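Local coordinates for 2-hydroxyisocaproyl-CoA dehydratase activator (Clostridium difficile, PDB 4EHU), which transfers one electron to (R)-2-hydroxyisocaproyl-CoA dehydratase as it hydrolyses ATP, activating the enzyme for the reductive branch of leucine fermentation, at residues M1-G5 and V16-N20; A26-I30 and P240-G244; K59-T63 and A248-A252. All blocks are in the same frame, centred on the assembly; numbering follows the deposited sequence.

Interaction 1 (M1-G5 and V16-N20); sequences MYTMG and VILKN
Y2 to G5 pair with K19 to V16 as antiparallel neighbours, the two strand segments running at 153° to each other. T3 and L18 are a hydrogen-bonded pair: T3 N to L18 O and L18 N to T3 O both measure 2.9 Å. G5 and V16 repeat this pattern. The pairs Y2 with K19 and M4 with I17 are non-hydrogen-bonded and closer, with M4 CA 4.5 Å from I17 CA. Here the CA-H groups face carbonyl oxygens instead. N20 N also donates to M1 O.

Y2, K19, M4 and I17 share one face. The extended K19 chain runs alongside the Y2 ring in the same direction, its CG 3.8 Å from Y2 CE1. I17 sits between Y2 and M4. Its CG2 branch touches Y2 CD1 at 3.8 Å, while CG1 turns to M4. The M4 chain bends at its last torsion (chi3 -83°). This turns the methyl toward I17, and M4 CE to I17 CG1 is 3.3 Å, tighter than usual van der Waals contact. L46 of helix 38-50 touches both M4 and I17.

T3 and L18 lie side by side on the other face. One water donates to T3 OG1 and to L18 O, each at 2.7 Å. L18 O therefore takes two bonds, from this water and from T3 N. T3 OG1 also hydrogen-bonds to A249 O of helix 243-261.

The two strands, 2-8 and 13-19, form the first beta hairpin of the actin-like ATPase fold. The ATP-binding residues S10 to K14 run from its turn into the start of strand 13-19.

Interaction 2 (A26-I30 and P240-G244); sequences ASETI and PQLTG. With ANP (phosphoaminophosphonic acid-adenylate ester), chain D.
T29 on strand 23-30 meets Q241 and L242, where the chain leads into helix 243-261. The contact borders the nucleotide site of the actin-like ATPase fold, here occupied by the ATP analogue ANP.

The Q241 side chain joins strand and ligand. Its CB points toward segment 26-30, and CG stands anti to the backbone N (chi1 -168°). The chain then stays extended and carries the amide up to the alpha-phosphate. CG already lies 3.6 Å from ANP O1A. CD packs on the T29 methyl, with T29 CG2 3.7 Å away. At the tip the two amide atoms have different tasks. OE1 accepts from a water at 2.8 Å, and the same water is hydrogen-bonded to T29 OG1. OE1 is also hydrogen-bonded to R218 NH1. NE2 donates to ANP O1A at 2.9 Å, and the bond is nearly straight (170° at the hydrogen). With both amide atoms engaged, the group has little freedom to turn.

ANP is also hydrogen-bonded to K14 NZ, S10 OG and D134 OD2, among others. K14 also touches T29, Q241 and L242, so it lies against both segments.

L242 adds van der Waals contact, with one methyl on each of two strand residues. CD1 rests 3.7 Å from S27 CB, and CD2 lies 3.8 Å from T29 OG1.

Interaction 3 (K59-T63 and A248-A252); sequences KVVVT and AALYA
V61 holds CG1 anti to its backbone N (chi1 167°), which leaves CG2 anti to the carbonyl carbon. The two methyls thus reach two positions one turn apart on the helix, A248 and A252. CG1 packs on A248 CB at 3.7 Å. CG2 packs on A252, 3.6 Å from its CA, and also brushes the CB of Y251. Between the methyls, V61 CB sits 3.3 Å from A248 O. That oxygen is already used inside the helix, where A252 N donates to it.

In the actin-like fold, helix 243-261 covers one face of the sheet that contains strand 57-63. The axes of the two segments come within 6.8 Å at an angle of 143°. Alanines make this close approach possible: A248 CB lies 3.6 Å from V61 O, and A252 CB lies 3.6 Å from K59 O, so both methyls rest against strand backbone.

At the K59 end of the segment, K59 CB abuts A252 O. The K59 chain then bends at chi2 (-73°) and leads away from the helix segment, and NZ makes a weak hydrogen bond with S259 OG. At the T63 end, T63 offers its methyl to A248 CB, while T63 OG1 hydrogen-bonds with I77 O.

In the fold
All three interactions involve one mixed sheet. Interaction 1 lies within it, while interactions 2 and 3 bring the start and middle of helix 243-261 to two different strands. Interactions 1 and 3 are buried and lie about 8 Å apart between centres. They meet where strands 2-8 and 57-63 are neighbours, and M4 O probably accepts from V61 N. Interaction 2 is only partly buried and borders the nucleotide. Their chemistry follows these places: backbone hydrogen bonds in interaction 1, small apolar groups in interaction 3, water and a phosphate oxygen in interaction 2. I17 N probably hydrogen-bonds to A26 O, and V16 lies near L242, so interactions 1 and 2 adjoin.

Interaction 1 (M1-G5 and V16-N20)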
ATOM      1  N   MET A   1       1.657 -28.409 -36.288  1.00 44.84           N
ATOM      2  CA  MET A   1       1.648 -26.919 -36.256  1.00 43.65           C
ATOM      3  C   MET A   1       2.136 -26.459 -34.894  1.00 40.17           C
ATOM      4  O   MET A   1       2.027 -27.192 -33.916  1.00 37.96           O
ATOM      5  CB  MET A   1       0.232 -26.378 -36.483  1.00 41.74           C
ATOM      6  CG  MET A   1      -0.630 -26.369 -35.201  1.00 40.50           C
ATOM      7  SD  MET A   1      -2.034 -25.243 -35.312  1.00 49.63           S
ATOM      8  CE  MET A   1      -2.777 -25.811 -36.844  1.00 43.36           C
ATOM      9  N   TYR A   2       2.670 -25.247 -34.822  1.00 32.82           N
ATOM     10  CA  TYR A   2       2.997 -24.649 -33.527  1.00 35.91           C
ATOM     11  C   TYR A   2       2.225 -23.365 -33.333  1.00 33.76           C
ATOM     12  O   TYR A   2       2.033 -22.603 -34.275  1.00 33.50           O
ATOM     13  CB  TYR A   2       4.490 -24.348 -33.433  1.00 35.86           C
ATOM     14  CG  TYR A   2       5.358 -25.572 -33.541  1.00 33.87           C
ATOM     15  CD1 TYR A   2       5.663 -26.325 -32.416  1.00 44.85           C
ATOM     16  CD2 TYR A   2       5.862 -25.990 -34.778  1.00 34.15           C
ATOM     17  CE1 TYR A   2       6.458 -27.453 -32.507  1.00 45.94           C
ATOM     18  CE2 TYR A   2       6.653 -27.109 -34.873  1.00 42.95           C
ATOM     19  CZ  TYR A   2       6.947 -27.840 -33.736  1.00 41.42           C
ATOM     20  OH  TYR A   2       7.735 -28.962 -33.830  1.00 44.37           O
ATOM     21  N   THR A   3       1.784 -23.114 -32.105  1.00 31.08           N
ATOM     22  CA  THR A   3       1.268 -21.800 -31.746  1.00 30.84           C
ATOM     23  C   THR A   3       2.011 -21.286 -30.518  1.00 30.51           C
ATOM     24  O   THR A   3       2.662 -22.052 -29.816  1.00 28.81           O
ATOM     25  CB  THR A   3      -0.235 -21.840 -31.473  1.00 29.02           C
ATOM     26  OG1 THR A   3      -0.509 -22.734 -30.382  1.00 27.17           O
ATOM     27  CG2 THR A   3      -0.981 -22.283 -32.762  1.00 27.30           C
ATOM     28  N   MET A   4       1.927 -19.986 -30.278  1.00 27.38           N
ATOM     29  CA  MET A   4       2.640 -19.374 -29.160  1.00 26.65           C
ATOM     30  C   MET A   4       1.721 -18.473 -28.350  1.00 27.46           C
ATOM     31  O   MET A   4       0.896 -17.759 -28.906  1.00 27.33           O
ATOM     32  CB  MET A   4       3.811 -18.544 -29.684  1.00 29.99           C
ATOM     33  CG  MET A   4       4.665 -17.932 -28.592  1.00 32.40           C
ATOM     34  SD  MET A   4       6.123 -17.107 -29.252  1.00 45.67           S
ATOM     35  CE  MET A   4       7.247 -18.489 -29.435  1.00 84.11           C
ATOM     36  N   GLY A   5       1.885 -18.526 -27.029  1.00 25.43           N
ATOM     37  CA  GLY A   5       1.218 -17.626 -26.102  1.00 26.15           C
ATOM     38  C   GLY A   5       2.250 -16.806 -25.340  1.00 27.88           C
ATOM     39  O   GLY A   5       3.261 -17.340 -24.898  1.00 26.49           O
ATOM     40  N   VAL A  16       4.897 -19.587 -23.996  1.00 25.72           N
ATOM     41  CA  VAL A  16       4.722 -21.022 -24.217  1.00 26.50           C
ATOM     42  C   VAL A  16       4.633 -21.260 -25.713  1.00 28.33           C
ATOM     43  O   VAL A  16       3.960 -20.495 -26.405  1.00 28.38           O
ATOM     44  CB  VAL A  16       3.411 -21.533 -23.580  1.00 24.33           C
ATOM     45  CG1 VAL A  16       3.094 -22.931 -24.064  1.00 26.81           C
ATOM     46  CG2 VAL A  16       3.509 -21.496 -22.026  1.00 22.98           C
ATOM     47  N   ILE A  17       5.331 -22.285 -26.208  1.00 25.58           N
ATOM     48  CA  ILE A  17       5.080 -22.802 -27.548  1.00 26.63           C
ATOM     49  C   ILE A  17       4.356 -24.131 -27.395  1.00 29.58           C
ATOM     50  O   ILE A  17       4.816 -25.029 -26.677  1.00 30.65           O
ATOM     51  CB  ILE A  17       6.378 -23.010 -28.369  1.00 31.96           C
ATOM     52  CG1 ILE A  17       7.063 -21.666 -28.629  1.00 47.52           C
ATOM     53  CG2 ILE A  17       6.055 -23.706 -29.700  1.00 32.26           C
ATOM     54  CD1 ILE A  17       8.331 -21.758 -29.452  1.00 53.61           C
ATOM     55  N   LEU A  18       3.216 -24.240 -28.063  1.00 30.70           N
ATOM     56  CA  LEU A  18       2.344 -25.407 -27.963  1.00 30.70           C
ATOM     57  C   LEU A  18       2.279 -26.098 -29.320  1.00 29.15           C
ATOM     58  O   LEU A  18       2.117 -25.444 -30.353  1.00 30.51           O
ATOM     59  CB  LEU A  18       0.947 -24.953 -27.544  1.00 26.81           C
ATOM     60  CG  LEU A  18      -0.136 -25.993 -27.267  1.00 31.31           C
ATOM     61  CD1 LEU A  18       0.150 -26.753 -25.970  1.00 27.65           C
ATOM     62  CD2 LEU A  18      -1.478 -25.288 -27.168  1.00 25.77           C
ATOM     63  N   LYS A  19       2.408 -27.418 -29.315  1.00 31.41           N
ATOM     64  CA  LYS A  19       2.396 -28.199 -30.549  1.00 33.56           C
ATOM     65  C   LYS A  19       1.043 -28.879 -30.707  1.00 32.51           C
ATOM     66  O   LYS A  19       0.601 -29.603 -29.811  1.00 34.38           O
ATOM     67  CB  LYS A  19       3.503 -29.255 -30.513  1.00 38.60           C
ATOM     68  CG  LYS A  19       3.749 -29.972 -31.857  1.00 35.00           C
ATOM     69  CD  LYS A  19       4.816 -31.039 -31.707  1.00 39.03           C
ATOM     70  CE  LYS A  19       5.016 -31.800 -33.008  1.00 55.99           C
ATOM     71  NZ  LYS A  19       6.110 -32.807 -32.897  1.00 65.24           N
ATOM     72  N   ASN A  20       0.394 -28.625 -31.838  1.00 34.24           N
ATOM     73  CA  ASN A  20      -0.905 -29.209 -32.165  1.00 34.94           C
ATOM     74  C   ASN A  20      -1.907 -29.062 -31.035  1.00 33.26           C
ATOM     75  O   ASN A  20      -2.727 -29.948 -30.803  1.00 35.78           O
ATOM     76  CB  ASN A  20      -0.758 -30.683 -32.540  1.00 37.04           C
ATOM     77  CG  ASN A  20       0.104 -30.877 -33.762  1.00 43.19           C
ATOM     78  OD1 ASN A  20       0.957 -31.768 -33.808  1.00 47.95           O
ATOM     79  ND2 ASN A  20      -0.098 -30.028 -34.756  1.00 37.62           N
TER
HETATM   80  O   HOH W   1      -0.458 -25.390 -31.083  1.00 27.78           O

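Interaction 2 (A26-I30 and P240-G244)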
ATOM      1  N   ALA A  26       7.877 -25.913 -25.237  1.00 43.03           N
ATOM      2  CA  ALA A  26       8.780 -24.907 -24.694  1.00 35.71           C
ATOM      3  C   ALA A  26       8.027 -23.917 -23.819  1.00 43.37           C
ATOM      4  O   ALA A  26       6.855 -23.608 -24.053  1.00 34.43           O
ATOM      5  CB  ALA A  26       9.509 -24.169 -25.817  1.00 38.78           C
ATOM      6  N   SER A  27       8.708 -23.433 -22.791  1.00 45.82           N
ATOM      7  CA  SER A  27       8.159 -22.393 -21.946  1.00 37.81           C
ATOM      8  C   SER A  27       9.312 -21.593 -21.381  1.00 46.64           C
ATOM      9  O   SER A  27      10.443 -22.064 -21.335  1.00 43.42           O
ATOM     10  CB  SER A  27       7.337 -23.000 -20.825  1.00 30.15           C
ATOM     11  OG  SER A  27       8.170 -23.747 -19.950  1.00 43.96           O
ATOM     12  N   GLU A  28       9.039 -20.373 -20.960  1.00 34.48           N
ATOM     13  CA  GLU A  28      10.107 -19.526 -20.475  1.00 43.59           C
ATOM     14  C   GLU A  28       9.512 -18.393 -19.680  1.00 31.56           C
ATOM     15  O   GLU A  28       8.495 -17.812 -20.067  1.00 27.80           O
ATOM     16  CB  GLU A  28      10.934 -18.986 -21.644  1.00 55.08           C
ATOM     17  CG  GLU A  28      12.133 -18.147 -21.228  1.00 78.49           C
ATOM     18  CD  GLU A  28      13.158 -18.939 -20.436  1.00 91.56           C
ATOM     19  OE1 GLU A  28      13.220 -20.175 -20.608  1.00 88.97           O
ATOM     20  OE2 GLU A  28      13.897 -18.326 -19.638  1.00 93.79           O
ATOM     21  N   THR A  29      10.143 -18.085 -18.555  1.00 31.76           N
ATOM     22  CA  THR A  29       9.751 -16.940 -17.762  1.00 31.75           C
ATOM     23  C   THR A  29      10.972 -16.053 -17.606  1.00 30.22           C
ATOM     24  O   THR A  29      12.059 -16.537 -17.293  1.00 35.27           O
ATOM     25  CB  THR A  29       9.244 -17.379 -16.376  1.00 30.34           C
ATOM     26  OG1 THR A  29       8.132 -18.270 -16.542  1.00 31.70           O
ATOM     27  CG2 THR A  29       8.815 -16.182 -15.530  1.00 30.15           C
ATOM     28  N   ILE A  30      10.797 -14.763 -17.854  1.00 28.48           N
ATOM     29  CA  ILE A  30      11.830 -13.779 -17.562  1.00 36.51           C
ATOM     30  C   ILE A  30      11.240 -12.772 -16.590  1.00 38.39           C
ATOM     31  O   ILE A  30      10.147 -12.262 -16.821  1.00 32.51           O
ATOM     32  CB  ILE A  30      12.294 -13.052 -18.839  1.00 42.30           C
ATOM     33  CG1 ILE A  30      12.773 -14.061 -19.885  1.00 53.25           C
ATOM     34  CG2 ILE A  30      13.387 -12.056 -18.506  1.00 46.82           C
ATOM     35  CD1 ILE A  30      14.103 -14.690 -19.564  1.00 70.99           C
ATOM     36  N   PRO A 240       2.516 -23.049 -12.478  1.00 19.88           N
ATOM     37  CA  PRO A 240       1.485 -22.055 -12.136  1.00 17.79           C
ATOM     38  C   PRO A 240       1.704 -20.671 -12.727  1.00 18.30           C
ATOM     39  O   PRO A 240       0.740 -19.985 -13.036  1.00 19.36           O
ATOM     40  CB  PRO A 240       1.578 -21.963 -10.601  1.00 18.08           C
ATOM     41  CG  PRO A 240       2.990 -22.426 -10.301  1.00 18.65           C
ATOM     42  CD  PRO A 240       3.266 -23.513 -11.292  1.00 22.08           C
ATOM     43  N   GLN A 241       2.952 -20.257 -12.889  1.00 19.92           N
ATOM     44  CA  GLN A 241       3.239 -18.916 -13.408  1.00 20.75           C
ATOM     45  C   GLN A 241       2.971 -18.809 -14.918  1.00 19.86           C
ATOM     46  O   GLN A 241       2.905 -17.717 -15.467  1.00 19.69           O
ATOM     47  CB  GLN A 241       4.696 -18.545 -13.118  1.00 20.31           C
ATOM     48  CG  GLN A 241       5.010 -17.076 -13.362  1.00 20.52           C
ATOM     49  CD  GLN A 241       6.379 -16.702 -12.849  1.00 26.86           C
ATOM     50  OE1 GLN A 241       7.212 -17.576 -12.561  1.00 22.93           O
ATOM     51  NE2 GLN A 241       6.622 -15.401 -12.714  1.00 19.95           N
ATOM     52  N   LEU A 242       2.791 -19.956 -15.563  1.00 18.11           N
ATOM     53  CA  LEU A 242       2.687 -20.025 -17.018  1.00 17.83           C
ATOM     54  C   LEU A 242       1.281 -20.286 -17.554  1.00 21.82           C
ATOM     55  O   LEU A 242       1.119 -20.456 -18.775  1.00 20.63           O
ATOM     56  CB  LEU A 242       3.611 -21.138 -17.523  1.00 22.35           C
ATOM     57  CG  LEU A 242       5.104 -20.793 -17.525  1.00 29.71           C
ATOM     58  CD1 LEU A 242       5.945 -22.060 -17.507  1.00 38.98           C
ATOM     59  CD2 LEU A 242       5.463 -19.908 -18.724  1.00 29.76           C
ATOM     60  N   THR A 243       0.269 -20.332 -16.689  1.00 18.70           N
ATOM     61  CA  THR A 243      -1.060 -20.719 -17.165  1.00 16.30           C
ATOM     62  C   THR A 243      -1.669 -19.686 -18.104  1.00 21.08           C
ATOM     63  O   THR A 243      -2.477 -20.035 -18.982  1.00 18.95           O
ATOM     64  CB  THR A 243      -2.041 -20.977 -16.012  1.00 15.59           C
ATOM     65  OG1 THR A 243      -1.979 -19.901 -15.080  1.00 18.14           O
ATOM     66  CG2 THR A 243      -1.663 -22.286 -15.272  1.00 18.80           C
ATOM     67  N   GLY A 244      -1.276 -18.430 -17.925  1.00 15.96           N
ATOM     68  CA  GLY A 244      -1.777 -17.362 -18.788  1.00 18.43           C
ATOM     69  C   GLY A 244      -1.198 -17.533 -20.187  1.00 18.95           C
ATOM     70  O   GLY A 244      -1.899 -17.401 -21.200  1.00 20.43           O
TER
HETATM   71  PG  ANP D 302       0.199  -9.178 -12.760  1.00 18.56           P
HETATM   72  O1G ANP D 302       0.121  -8.089 -13.822  1.00 19.89           O
HETATM   73  O2G ANP D 302      -0.566 -10.399 -13.206  1.00 19.33           O
HETATM   74  O3G ANP D 302      -0.197  -8.706 -11.416  1.00 20.61           O
HETATM   75  PB  ANP D 302       2.671 -10.822 -13.367  1.00 19.07           P
HETATM   76  O1B ANP D 302       3.929 -10.357 -14.053  1.00 21.23           O
HETATM   77  O2B ANP D 302       1.743 -11.721 -14.185  1.00 17.41           O
HETATM   78  N3B ANP D 302       1.892  -9.440 -12.676  1.00 18.01           N
HETATM   79  PA  ANP D 302       3.525 -13.256 -12.030  1.00 18.79           P
HETATM   80  O1A ANP D 302       4.522 -13.506 -13.106  1.00 19.66           O
HETATM   81  O2A ANP D 302       2.233 -14.039 -11.956  1.00 17.97           O
HETATM   82  O3A ANP D 302       3.107 -11.690 -12.059  1.00 18.26           O
HETATM   83  O5' ANP D 302       4.188 -13.325 -10.568  1.00 18.30           O
HETATM   84  C5' ANP D 302       5.245 -12.429 -10.211  1.00 19.73           C
HETATM   85  C4' ANP D 302       5.781 -12.825  -8.839  1.00 26.26           C
HETATM   86  O4' ANP D 302       5.789 -14.197  -8.474  1.00 22.75           O
HETATM   87  C3' ANP D 302       6.747 -12.000  -8.008  1.00 23.33           C
HETATM   88  O3' ANP D 302       6.133 -10.783  -7.562  1.00 22.02           O
HETATM   89  C2' ANP D 302       7.135 -12.975  -6.891  1.00 25.59           C
HETATM   90  O2' ANP D 302       6.563 -12.615  -5.621  1.00 25.85           O
HETATM   91  C1' ANP D 302       6.605 -14.347  -7.307  1.00 22.88           C
HETATM   92  N9  ANP D 302       7.663 -15.300  -7.689  1.00 21.97           N
HETATM   93  C8  ANP D 302       8.382 -15.299  -8.830  1.00 23.52           C
HETATM   94  N7  ANP D 302       9.227 -16.360  -8.865  1.00 23.49           N
HETATM   95  C5  ANP D 302       9.027 -17.051  -7.715  1.00 20.90           C
HETATM   96  C6  ANP D 302       9.569 -18.271  -7.113  1.00 22.14           C
HETATM   97  N6  ANP D 302      10.538 -18.957  -7.765  1.00 23.58           N
HETATM   98  N1  ANP D 302       9.078 -18.658  -5.908  1.00 20.67           N
HETATM   99  C2  ANP D 302       8.118 -17.979  -5.263  1.00 22.10           C
HETATM  100  N3  ANP D 302       7.584 -16.849  -5.752  1.00 20.97           N
HETATM  101  C4  ANP D 302       7.988 -16.360  -6.951  1.00 20.77           C
HETATM  102  O   HOH W   2       7.810 -19.744 -14.216  1.00 29.23           O

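Interaction 3 (K59-T63 and A248-A252)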
ATOM      1  N   LYS A  59       0.093 -19.120 -35.297  1.00 29.44           N
ATOM      2  CA  LYS A  59      -0.613 -18.032 -34.619  1.00 29.77           C
ATOM      3  C   LYS A  59       0.059 -17.702 -33.287  1.00 28.77           C
ATOM      4  O   LYS A  59       0.586 -18.590 -32.599  1.00 31.04           O
ATOM      5  CB  LYS A  59      -2.074 -18.395 -34.331  1.00 29.64           C
ATOM      6  CG  LYS A  59      -2.918 -18.675 -35.574  1.00 36.13           C
ATOM      7  CD  LYS A  59      -3.247 -17.416 -36.351  1.00 37.04           C
ATOM      8  CE  LYS A  59      -4.238 -17.725 -37.469  1.00 46.70           C
ATOM      9  NZ  LYS A  59      -4.597 -16.536 -38.299  1.00 46.95           N
ATOM     10  N   VAL A  60       0.030 -16.422 -32.947  1.00 26.97           N
ATOM     11  CA  VAL A  60       0.551 -15.919 -31.689  1.00 29.91           C
ATOM     12  C   VAL A  60      -0.542 -15.139 -30.984  1.00 32.91           C
ATOM     13  O   VAL A  60      -1.185 -14.292 -31.592  1.00 31.00           O
ATOM     14  CB  VAL A  60       1.739 -14.961 -31.921  1.00 39.53           C
ATOM     15  CG1 VAL A  60       2.250 -14.409 -30.587  1.00 50.99           C
ATOM     16  CG2 VAL A  60       2.853 -15.666 -32.685  1.00 41.84           C
ATOM     17  N   VAL A  61      -0.759 -15.422 -29.704  1.00 26.92           N
ATOM     18  CA  VAL A  61      -1.677 -14.614 -28.897  1.00 25.30           C
ATOM     19  C   VAL A  61      -0.920 -14.026 -27.718  1.00 25.27           C
ATOM     20  O   VAL A  61      -0.107 -14.704 -27.093  1.00 24.93           O
ATOM     21  CB  VAL A  61      -2.877 -15.437 -28.382  1.00 24.77           C
ATOM     22  CG1 VAL A  61      -3.644 -14.669 -27.291  1.00 29.44           C
ATOM     23  CG2 VAL A  61      -3.801 -15.827 -29.542  1.00 26.29           C
ATOM     24  N   VAL A  62      -1.191 -12.758 -27.418  1.00 25.49           N
ATOM     25  CA  VAL A  62      -0.578 -12.107 -26.268  1.00 25.53           C
ATOM     26  C   VAL A  62      -1.644 -11.701 -25.262  1.00 24.92           C
ATOM     27  O   VAL A  62      -2.754 -11.312 -25.624  1.00 27.20           O
ATOM     28  CB  VAL A  62       0.250 -10.877 -26.699  1.00 26.18           C
ATOM     29  CG1 VAL A  62      -0.653  -9.805 -27.291  1.00 29.72           C
ATOM     30  CG2 VAL A  62       1.039 -10.324 -25.526  1.00 33.40           C
ATOM     31  N   THR A  63      -1.287 -11.807 -23.993  1.00 26.10           N
ATOM     32  CA  THR A  63      -2.196 -11.484 -22.904  1.00 26.03           C
ATOM     33  C   THR A  63      -1.420 -10.730 -21.835  1.00 25.52           C
ATOM     34  O   THR A  63      -0.226 -10.499 -21.981  1.00 23.22           O
ATOM     35  CB  THR A  63      -2.833 -12.770 -22.332  1.00 22.19           C
ATOM     36  OG1 THR A  63      -3.904 -12.445 -21.429  1.00 21.22           O
ATOM     37  CG2 THR A  63      -1.807 -13.622 -21.614  1.00 24.87           C
ATOM     38  N   ALA A 248      -3.166 -18.433 -23.626  1.00 19.41           N
ATOM     39  CA  ALA A 248      -2.944 -17.680 -24.867  1.00 22.52           C
ATOM     40  C   ALA A 248      -2.555 -18.618 -26.026  1.00 25.38           C
ATOM     41  O   ALA A 248      -3.052 -18.481 -27.154  1.00 22.01           O
ATOM     42  CB  ALA A 248      -1.869 -16.598 -24.660  1.00 21.75           C
ATOM     43  N   ALA A 249      -1.679 -19.583 -25.757  1.00 22.60           N
ATOM     44  CA  ALA A 249      -1.229 -20.507 -26.808  1.00 23.96           C
ATOM     45  C   ALA A 249      -2.402 -21.359 -27.306  1.00 26.78           C
ATOM     46  O   ALA A 249      -2.472 -21.715 -28.471  1.00 25.43           O
ATOM     47  CB  ALA A 249      -0.083 -21.396 -26.296  1.00 22.24           C
ATOM     48  N   LEU A 250      -3.336 -21.663 -26.414  1.00 22.61           N
ATOM     49  CA  LEU A 250      -4.500 -22.463 -26.764  1.00 24.30           C
ATOM     50  C   LEU A 250      -5.491 -21.637 -27.584  1.00 26.71           C
ATOM     51  O   LEU A 250      -6.087 -22.147 -28.541  1.00 26.21           O
ATOM     52  CB  LEU A 250      -5.174 -22.998 -25.498  1.00 22.88           C
ATOM     53  CG  LEU A 250      -4.440 -24.170 -24.858  1.00 19.70           C
ATOM     54  CD1 LEU A 250      -4.853 -24.311 -23.378  1.00 20.90           C
ATOM     55  CD2 LEU A 250      -4.733 -25.444 -25.630  1.00 23.58           C
ATOM     56  N   TYR A 251      -5.673 -20.369 -27.231  1.00 22.46           N
ATOM     57  CA  TYR A 251      -6.501 -19.499 -28.061  1.00 23.29           C
ATOM     58  C   TYR A 251      -5.832 -19.316 -29.410  1.00 24.58           C
ATOM     59  O   TYR A 251      -6.507 -19.152 -30.412  1.00 26.17           O
ATOM     60  CB  TYR A 251      -6.746 -18.135 -27.425  1.00 24.05           C
ATOM     61  CG  TYR A 251      -7.811 -18.187 -26.371  1.00 24.48           C
ATOM     62  CD1 TYR A 251      -9.097 -18.600 -26.683  1.00 25.66           C
ATOM     63  CD2 TYR A 251      -7.529 -17.842 -25.056  1.00 25.28           C
ATOM     64  CE1 TYR A 251     -10.064 -18.683 -25.725  1.00 26.37           C
ATOM     65  CE2 TYR A 251      -8.491 -17.893 -24.104  1.00 24.95           C
ATOM     66  CZ  TYR A 251      -9.760 -18.322 -24.430  1.00 28.96           C
ATOM     67  OH  TYR A 251     -10.730 -18.383 -23.452  1.00 27.86           O
ATOM     68  N   ALA A 252      -4.506 -19.344 -29.431  1.00 23.55           N
ATOM     69  CA  ALA A 252      -3.777 -19.208 -30.696  1.00 28.09           C
ATOM     70  C   ALA A 252      -4.033 -20.430 -31.570  1.00 22.87           C
ATOM     71  O   ALA A 252      -4.183 -20.316 -32.791  1.00 26.77           O
ATOM     72  CB  ALA A 252      -2.287 -19.035 -30.422  1.00 26.63           C
TER